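Local coordinates for protein vascular endothelial cadherin (Gallus gallus, PDB 3PPE) that mediates calcium-dependent, mainly homophilic adhesion between endothelial cells, here represented by its first two extracellular cadherin domains, at residues L61-K65 and D130-P134; N98-F104 and A182-L188. One frame throughout, in Å; residues are numbered along the deposited sequence.

Interaction 1: L61-K65 and D130-P134. With CA (calcium ion), chain D; CA (calcium ion), chain C; CA (calcium ion), chain E.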
ATOM      1  N   LEU A  61      -5.360  -7.621 -10.855  1.00 15.56           N
ATOM      2  CA  LEU A  61      -5.264  -8.958 -10.314  1.00 15.60           C
ATOM      3  C   LEU A  61      -6.645  -9.543  -9.888  1.00 15.31           C
ATOM      4  O   LEU A  61      -7.516  -8.831  -9.414  1.00 15.56           O
ATOM      5  CB  LEU A  61      -4.314  -8.940  -9.102  1.00 15.55           C
ATOM      6  CG  LEU A  61      -2.896  -8.402  -9.365  1.00 16.21           C
ATOM      7  CD1 LEU A  61      -2.156  -8.180  -8.044  1.00 14.43           C
ATOM      8  CD2 LEU A  61      -2.140  -9.339 -10.325  1.00 16.26           C
ATOM      9  N   ASP A  62      -6.799 -10.843 -10.034  1.00 15.25           N
ATOM     10  CA  ASP A  62      -8.011 -11.509  -9.602  1.00 15.30           C
ATOM     11  C   ASP A  62      -7.596 -12.546  -8.598  1.00 15.11           C
ATOM     12  O   ASP A  62      -6.982 -13.531  -8.970  1.00 15.02           O
ATOM     13  CB  ASP A  62      -8.660 -12.175 -10.815  1.00 15.60           C
ATOM     14  CG  ASP A  62      -9.961 -12.900 -10.478  1.00 15.56           C
ATOM     15  OD1 ASP A  62     -10.452 -12.846  -9.322  1.00 11.47           O
ATOM     16  OD2 ASP A  62     -10.486 -13.523 -11.404  1.00 17.11           O
ATOM     17  N   ARG A  63      -7.909 -12.330  -7.322  1.00 14.09           N
ATOM     18  CA  ARG A  63      -7.595 -13.329  -6.279  1.00 13.82           C
ATOM     19  C   ARG A  63      -8.188 -14.719  -6.589  1.00 14.12           C
ATOM     20  O   ARG A  63      -7.608 -15.752  -6.233  1.00 13.97           O
ATOM     21  CB  ARG A  63      -8.060 -12.840  -4.895  1.00 12.51           C
ATOM     22  CG  ARG A  63      -7.477 -13.613  -3.723  1.00 11.53           C
ATOM     23  CD  ARG A  63      -8.451 -13.563  -2.534  1.00 13.37           C
ATOM     24  NE  ARG A  63      -9.699 -14.299  -2.857  1.00 14.64           N
ATOM     25  CZ  ARG A  63      -9.828 -15.624  -2.725  1.00 15.14           C
ATOM     26  NH1 ARG A  63      -8.818 -16.339  -2.288  1.00 12.25           N
ATOM     27  NH2 ARG A  63     -10.945 -16.239  -3.085  1.00 12.86           N
ATOM     28  N   GLU A  64      -9.314 -14.746  -7.275  1.00 13.55           N
ATOM     29  CA  GLU A  64      -9.957 -16.025  -7.591  1.00 14.85           C
ATOM     30  C   GLU A  64      -9.233 -16.813  -8.696  1.00 15.90           C
ATOM     31  O   GLU A  64      -9.476 -18.002  -8.865  1.00 15.87           O
ATOM     32  CB  GLU A  64     -11.439 -15.827  -7.943  1.00 13.86           C
ATOM     33  CG  GLU A  64     -12.331 -15.596  -6.716  1.00 13.02           C
ATOM     34  CD  GLU A  64     -12.176 -14.243  -6.068  1.00 13.12           C
ATOM     35  OE1 GLU A  64     -12.290 -13.190  -6.750  1.00 13.20           O
ATOM     36  OE2 GLU A  64     -11.965 -14.206  -4.836  1.00 16.72           O
ATOM     37  N   LYS A  65      -8.329 -16.148  -9.420  1.00 16.61           N
ATOM     38  CA  LYS A  65      -7.425 -16.816 -10.373  1.00 17.22           C
ATOM     39  C   LYS A  65      -6.132 -17.255  -9.670  1.00 17.35           C
ATOM     40  O   LYS A  65      -5.708 -18.410  -9.778  1.00 16.79           O
ATOM     41  CB  LYS A  65      -7.028 -15.784 -11.407  1.00 18.92           C
ATOM     42  CG  LYS A  65      -7.230 -16.166 -12.843  1.00 25.85           C
ATOM     43  CD  LYS A  65      -8.719 -16.036 -13.214  1.00 31.55           C
ATOM     44  CE  LYS A  65      -8.884 -15.656 -14.691  1.00 34.33           C
ATOM     45  NZ  LYS A  65     -10.044 -16.383 -15.293  1.00 35.88           N
ATOM     46  N   ASP A 130     -19.522 -19.869  -2.715  1.00 14.27           N
ATOM     47  CA  ASP A 130     -19.148 -18.496  -3.014  1.00 13.84           C
ATOM     48  C   ASP A 130     -17.638 -18.512  -3.170  1.00 13.68           C
ATOM     49  O   ASP A 130     -16.935 -18.930  -2.248  1.00 12.71           O
ATOM     50  CB  ASP A 130     -19.543 -17.620  -1.839  1.00 13.21           C
ATOM     51  CG  ASP A 130     -19.350 -16.146  -2.117  1.00 14.31           C
ATOM     52  OD1 ASP A 130     -18.234 -15.683  -2.490  1.00 14.11           O
ATOM     53  OD2 ASP A 130     -20.302 -15.422  -1.872  1.00 12.79           O
ATOM     54  N   ALA A 131     -17.161 -18.032  -4.318  1.00 13.44           N
ATOM     55  CA  ALA A 131     -15.752 -18.121  -4.702  1.00 13.02           C
ATOM     56  C   ALA A 131     -14.813 -17.136  -3.966  1.00 12.83           C
ATOM     57  O   ALA A 131     -13.590 -17.222  -4.094  1.00 11.94           O
ATOM     58  CB  ALA A 131     -15.637 -17.932  -6.202  1.00 13.14           C
ATOM     59  N   ASP A 132     -15.376 -16.210  -3.204  1.00 12.13           N
ATOM     60  CA  ASP A 132     -14.569 -15.281  -2.415  1.00 12.49           C
ATOM     61  C   ASP A 132     -13.837 -15.995  -1.280  1.00 13.18           C
ATOM     62  O   ASP A 132     -14.021 -17.205  -1.050  1.00 12.15           O
ATOM     63  CB  ASP A 132     -15.390 -14.067  -1.932  1.00 11.33           C
ATOM     64  CG  ASP A 132     -15.900 -13.247  -3.085  1.00 11.86           C
ATOM     65  OD1 ASP A 132     -15.089 -12.964  -3.970  1.00 12.07           O
ATOM     66  OD2 ASP A 132     -17.115 -12.906  -3.164  1.00 10.22           O
ATOM     67  N   ASP A 133     -13.004 -15.246  -0.566  1.00 13.29           N
ATOM     68  CA  ASP A 133     -12.150 -15.821   0.467  1.00 13.93           C
ATOM     69  C   ASP A 133     -12.923 -16.041   1.763  1.00 14.15           C
ATOM     70  O   ASP A 133     -13.455 -15.097   2.346  1.00 12.44           O
ATOM     71  CB  ASP A 133     -10.939 -14.921   0.723  1.00 14.00           C
ATOM     72  CG  ASP A 133      -9.909 -15.574   1.624  1.00 16.94           C
ATOM     73  OD1 ASP A 133      -8.752 -15.105   1.643  1.00 17.82           O
ATOM     74  OD2 ASP A 133     -10.256 -16.557   2.312  1.00 16.22           O
ATOM     75  N   PRO A 134     -12.982 -17.292   2.207  1.00 15.22           N
ATOM     76  CA  PRO A 134     -13.829 -17.669   3.341  1.00 17.17           C
ATOM     77  C   PRO A 134     -13.200 -17.272   4.672  1.00 17.95           C
ATOM     78  O   PRO A 134     -13.792 -17.503   5.727  1.00 19.61           O
ATOM     79  CB  PRO A 134     -13.901 -19.193   3.227  1.00 17.20           C
ATOM     80  CG  PRO A 134     -12.635 -19.573   2.551  1.00 18.19           C
ATOM     81  CD  PRO A 134     -12.333 -18.461   1.588  1.00 15.42           C
TER
HETATM   82 CA    CA D 402     -19.101 -13.314  -1.957  1.00 11.18          CA
HETATM   83 CA    CA C 401     -11.986 -11.516  -8.310  1.00 14.73          CA
HETATM   84 CA    CA E 403     -12.942 -11.919  -4.411  1.00 12.25          CA
HETATM   85  O   HOH W   1      -6.779 -15.695  -0.328  1.00 14.26           O
HETATM   86  O   HOH W   2     -11.240 -18.993  -2.124  1.00 24.46           O
HETATM   87  O   HOH W   3     -13.869 -12.625  -9.443  1.00 13.89           O
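Glu64 turns its CG beside its own backbone N (chi1 -77°) and bends again about the CB-CG bond, while Arg63 sends its CG anti to the backbone N (chi1 -165°); both side chains thereby reach the 130-134 loop. This is the calcium-filled linker between the two cadherin domains, where 61-65 belongs to EC1 and 130-134 to EC2. Glu64 meets the calcium ion of chain E with both carboxylate oxygens, and Asp132 OD1 takes the same ion at 2.4 Å, so one metal joins the two domains. The two carboxylates stand nearly perpendicular, 84° apart; Glu64 OE2 and Asp132 OD1 sit 3.5 Å from each other, their like charges presumably offset by the metal. Each acid has a second ion: Glu64 OE1 bridges to the calcium of chain C, which Asp62 OD1 also binds, and Asp132 OD2 turns to the calcium of chain D, chelated by both oxygens of Asp130. Two Asx turns shape the loops, Asp62 OD1 accepting from Glu64 N and Asp130 OD1 from Asp132 N at 3.0 Å. Arg63 grips Glu64 OE2 through a salt-bridging hydrogen bond from NH2 (2.9 Å), which uses the oxygen's anti lone pair, and a weak one from NE; its strongest polar partner, Asp96, is itself a calcium ligand. Asp133 CB rests over one face of the Arg63 guanidinium, 3.7 Å from Arg63 CZ. Ala131 O and a water lie at the guanidinium edge, in plane. Asp133 has its strongest polar partner in Thr135; a second water accepts from Arg63 NH1 and donates to Asp133 OD1, 2.9 Å on each leg.

Interaction 2: N98-F104 and A182-L188. With CA (calcium ion), chain D; CA (calcium ion), chain C; CA (calcium ion), chain E.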
ATOM      1  N   ASN A  98     -15.126  -8.564  -2.070  1.00 11.97           N
ATOM      2  CA  ASN A  98     -16.354  -9.314  -2.271  1.00 11.79           C
ATOM      3  C   ASN A  98     -16.889  -9.110  -3.694  1.00 12.69           C
ATOM      4  O   ASN A  98     -17.656  -8.209  -3.963  1.00 14.71           O
ATOM      5  CB  ASN A  98     -17.417  -8.953  -1.219  1.00 11.39           C
ATOM      6  CG  ASN A  98     -18.518 -10.000  -1.181  1.00 11.53           C
ATOM      7  OD1 ASN A  98     -18.227 -11.203  -1.290  1.00 14.03           O
ATOM      8  ND2 ASN A  98     -19.751  -9.582  -1.105  1.00  8.11           N
ATOM      9  N   ASP A  99     -16.458  -9.946  -4.627  1.00 13.33           N
ATOM     10  CA  ASP A  99     -16.872  -9.777  -6.009  1.00 13.65           C
ATOM     11  C   ASP A  99     -17.529 -11.021  -6.624  1.00 12.95           C
ATOM     12  O   ASP A  99     -17.735 -11.079  -7.819  1.00 13.37           O
ATOM     13  CB  ASP A  99     -15.718  -9.232  -6.876  1.00 13.48           C
ATOM     14  CG  ASP A  99     -14.469 -10.117  -6.890  1.00 12.93           C
ATOM     15  OD1 ASP A  99     -14.210 -10.928  -5.957  1.00 10.60           O
ATOM     16  OD2 ASP A  99     -13.679  -9.976  -7.883  1.00 15.80           O
ATOM     17  N   ASN A 100     -17.851 -12.012  -5.781  1.00 13.79           N
ATOM     18  CA  ASN A 100     -18.559 -13.198  -6.208  1.00 13.15           C
ATOM     19  C   ASN A 100     -19.807 -13.436  -5.374  1.00 13.05           C
ATOM     20  O   ASN A 100     -19.826 -13.236  -4.142  1.00 12.86           O
ATOM     21  CB  ASN A 100     -17.653 -14.455  -6.195  1.00 12.20           C
ATOM     22  CG  ASN A 100     -16.477 -14.345  -7.169  1.00 12.93           C
ATOM     23  OD1 ASN A 100     -15.436 -13.787  -6.825  1.00 19.05           O
ATOM     24  ND2 ASN A 100     -16.651 -14.825  -8.391  1.00 12.13           N
ATOM     25  N   ALA A 101     -20.860 -13.859  -6.045  1.00 13.32           N
ATOM     26  CA  ALA A 101     -22.090 -14.249  -5.338  1.00 13.81           C
ATOM     27  C   ALA A 101     -22.070 -15.789  -5.159  1.00 13.56           C
ATOM     28  O   ALA A 101     -21.332 -16.502  -5.859  1.00 14.11           O
ATOM     29  CB  ALA A 101     -23.324 -13.781  -6.119  1.00 13.81           C
ATOM     30  N   PRO A 102     -22.816 -16.310  -4.179  1.00 13.74           N
ATOM     31  CA  PRO A 102     -22.914 -17.786  -4.086  1.00 13.30           C
ATOM     32  C   PRO A 102     -23.652 -18.344  -5.284  1.00 13.72           C
ATOM     33  O   PRO A 102     -24.641 -17.714  -5.783  1.00 13.22           O
ATOM     34  CB  PRO A 102     -23.708 -18.014  -2.784  1.00 11.86           C
ATOM     35  CG  PRO A 102     -23.569 -16.655  -2.034  1.00 11.93           C
ATOM     36  CD  PRO A 102     -23.600 -15.639  -3.127  1.00 13.73           C
ATOM     37  N   ILE A 103     -23.171 -19.485  -5.783  1.00 13.42           N
ATOM     38  CA  ILE A 103     -23.817 -20.146  -6.927  1.00 14.30           C
ATOM     39  C   ILE A 103     -24.142 -21.576  -6.533  1.00 13.74           C
ATOM     40  O   ILE A 103     -23.314 -22.277  -5.961  1.00 13.05           O
ATOM     41  CB  ILE A 103     -22.929 -20.118  -8.220  1.00 16.03           C
ATOM     42  CG1 ILE A 103     -22.653 -18.674  -8.685  1.00 16.30           C
ATOM     43  CG2 ILE A 103     -23.597 -20.862  -9.393  1.00 16.21           C
ATOM     44  CD1 ILE A 103     -21.320 -18.571  -9.370  1.00 19.37           C
ATOM     45  N   PHE A 104     -25.368 -22.015  -6.809  1.00 12.45           N
ATOM     46  CA  PHE A 104     -25.744 -23.374  -6.420  1.00 12.45           C
ATOM     47  C   PHE A 104     -24.871 -24.422  -7.070  1.00 13.03           C
ATOM     48  O   PHE A 104     -24.293 -24.160  -8.120  1.00 14.23           O
ATOM     49  CB  PHE A 104     -27.220 -23.601  -6.659  1.00 11.41           C
ATOM     50  CG  PHE A 104     -28.065 -23.002  -5.573  1.00 12.09           C
ATOM     51  CD1 PHE A 104     -28.628 -21.742  -5.734  1.00 10.45           C
ATOM     52  CD2 PHE A 104     -28.236 -23.684  -4.359  1.00 11.43           C
ATOM     53  CE1 PHE A 104     -29.429 -21.166  -4.706  1.00 10.99           C
ATOM     54  CE2 PHE A 104     -29.002 -23.107  -3.324  1.00 14.01           C
ATOM     55  CZ  PHE A 104     -29.602 -21.843  -3.528  1.00 10.10           C
ATOM     56  N   ALA A 182     -29.674 -17.959  -3.093  1.00 10.56           N
ATOM     57  CA  ALA A 182     -28.559 -17.792  -2.168  1.00 10.17           C
ATOM     58  C   ALA A 182     -27.929 -16.410  -2.304  1.00 11.15           C
ATOM     59  O   ALA A 182     -28.050 -15.762  -3.343  1.00 11.65           O
ATOM     60  CB  ALA A 182     -27.518 -18.877  -2.391  1.00  9.69           C
ATOM     61  N   LYS A 183     -27.256 -15.966  -1.248  1.00 11.65           N
ATOM     62  CA  LYS A 183     -26.844 -14.571  -1.133  1.00 11.91           C
ATOM     63  C   LYS A 183     -25.889 -14.374   0.039  1.00 10.37           C
ATOM     64  O   LYS A 183     -26.245 -14.619   1.191  1.00 11.19           O
ATOM     65  CB  LYS A 183     -28.064 -13.663  -0.977  1.00 12.46           C
ATOM     66  CG  LYS A 183     -27.728 -12.235  -0.581  1.00 15.96           C
ATOM     67  CD  LYS A 183     -28.944 -11.329  -0.693  1.00 15.10           C
ATOM     68  CE  LYS A 183     -30.049 -11.769   0.252  1.00 21.54           C
ATOM     69  NZ  LYS A 183     -29.979 -11.057   1.558  1.00 24.89           N
ATOM     70  N   ASP A 184     -24.673 -13.928  -0.263  1.00  9.28           N
ATOM     71  CA  ASP A 184     -23.636 -13.783   0.750  1.00 10.06           C
ATOM     72  C   ASP A 184     -23.957 -12.640   1.708  1.00  9.92           C
ATOM     73  O   ASP A 184     -24.782 -11.777   1.406  1.00  9.21           O
ATOM     74  CB  ASP A 184     -22.273 -13.553   0.094  1.00  8.61           C
ATOM     75  CG  ASP A 184     -22.120 -12.148  -0.454  1.00 11.66           C
ATOM     76  OD1 ASP A 184     -21.224 -11.931  -1.297  1.00 11.71           O
ATOM     77  OD2 ASP A 184     -22.897 -11.261  -0.043  1.00 12.55           O
ATOM     78  N   ALA A 185     -23.299 -12.641   2.862  1.00  9.84           N
ATOM     79  CA  ALA A 185     -23.762 -11.866   4.008  1.00 11.47           C
ATOM     80  C   ALA A 185     -23.678 -10.369   3.732  1.00 11.88           C
ATOM     81  O   ALA A 185     -24.248  -9.560   4.463  1.00 12.35           O
ATOM     82  CB  ALA A 185     -22.961 -12.224   5.250  1.00  9.84           C
ATOM     83  N   LEU A 186     -22.962 -10.008   2.671  1.00 12.65           N
ATOM     84  CA  LEU A 186     -22.825  -8.609   2.280  1.00 14.15           C
ATOM     85  C   LEU A 186     -23.843  -8.234   1.209  1.00 15.25           C
ATOM     86  O   LEU A 186     -23.940  -7.073   0.810  1.00 14.85           O
ATOM     87  CB  LEU A 186     -21.407  -8.330   1.779  1.00 13.83           C
ATOM     88  CG  LEU A 186     -20.313  -8.257   2.846  1.00 13.90           C
ATOM     89  CD1 LEU A 186     -19.910  -9.653   3.299  1.00 11.05           C
ATOM     90  CD2 LEU A 186     -19.107  -7.489   2.327  1.00 15.90           C
ATOM     91  N   GLY A 187     -24.600  -9.224   0.746  1.00 16.19           N
ATOM     92  CA  GLY A 187     -25.818  -8.967   0.001  1.00 16.64           C
ATOM     93  C   GLY A 187     -25.688  -9.332  -1.465  1.00 17.14           C
ATOM     94  O   GLY A 187     -26.602  -9.099  -2.256  1.00 17.54           O
ATOM     95  N   LEU A 188     -24.547  -9.908  -1.828  1.00 16.95           N
ATOM     96  CA  LEU A 188     -24.231 -10.168  -3.227  1.00 18.38           C
ATOM     97  C   LEU A 188     -25.063 -11.321  -3.776  1.00 18.95           C
ATOM     98  O   LEU A 188     -24.911 -12.466  -3.351  1.00 16.03           O
ATOM     99  CB  LEU A 188     -22.740 -10.471  -3.392  1.00 18.53           C
ATOM    100  CG  LEU A 188     -22.024  -9.744  -4.530  1.00 22.50           C
ATOM    101  CD1 LEU A 188     -22.307  -8.251  -4.481  1.00 27.19           C
ATOM    102  CD2 LEU A 188     -20.527 -10.012  -4.482  1.00 18.19           C
TER
HETATM  103 CA    CA D 402     -19.101 -13.314  -1.957  1.00 11.18          CA
HETATM  104 CA    CA C 401     -11.986 -11.516  -8.310  1.00 14.73          CA
HETATM  105 CA    CA E 403     -12.942 -11.919  -4.411  1.00 12.25          CA
HETATM  106  O   HOH W   3     -13.869 -12.625  -9.443  1.00 13.89           O
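Asn98 and Asp184 approach from opposite directions at the EC2 end of the cadherin interdomain calcium site, where the linker 98-104 runs into the first strand of EC2. The tight part is polar at this end: Asn98 ND2 donates to Asp184 OD1 at 2.8 Å; that oxygen lies in the amide plane of Asn98, yet the N-H comes in from above the carboxylate plane, 35° out of it. Asn98 OD1, Asn100 O and that same Asp184 OD1 all bind the calcium ion of chain D, whose shell Asp130, Asp132 and His139 complete. With its CG wedged between backbone N and carbonyl carbon (chi1 75°), Asp184 also offers OD2 to its own turn, taking a bond from Leu188 N and weaker ones from Leu186 N and Gly187 N. Leu188 packs its CD2 methyl against the linker backbone, 3.3 Å from Asn100 O. Farther into EC2 the packing is apolar and buried: Pro102 CB meets Ala182 CB at 3.9 Å, and Phe104 CE1 comes to 3.8 Å from the same methyl, with Ala128 and Val142 close by. The solvent side is looser: there the exposed Leu186 lays its CB 3.6 Å from Asn98 ND2.

In the fold
From the N terminus, the chain builds the first EC1 strands, passes 61-65 in the loop before strand 68-77, and leaves EC1 along strand 82-95 into the linker 98-104. Strand 122-129 of EC2 then delivers 130-134, closing interaction 1 across 64 intervening residues; strand 175-184 later brings 182-188 back to the linker, closing interaction 2 across 77. The four segments alternate, so the two closures cross. Interaction 1 ties EC1 to EC2 directly, whereas interaction 2 fastens the linker to EC2. They touch chiefly through Asp132, whose OD2 probably accepts from Asn100 N, and share all three calcium ions, which rigidify the connection between the domains.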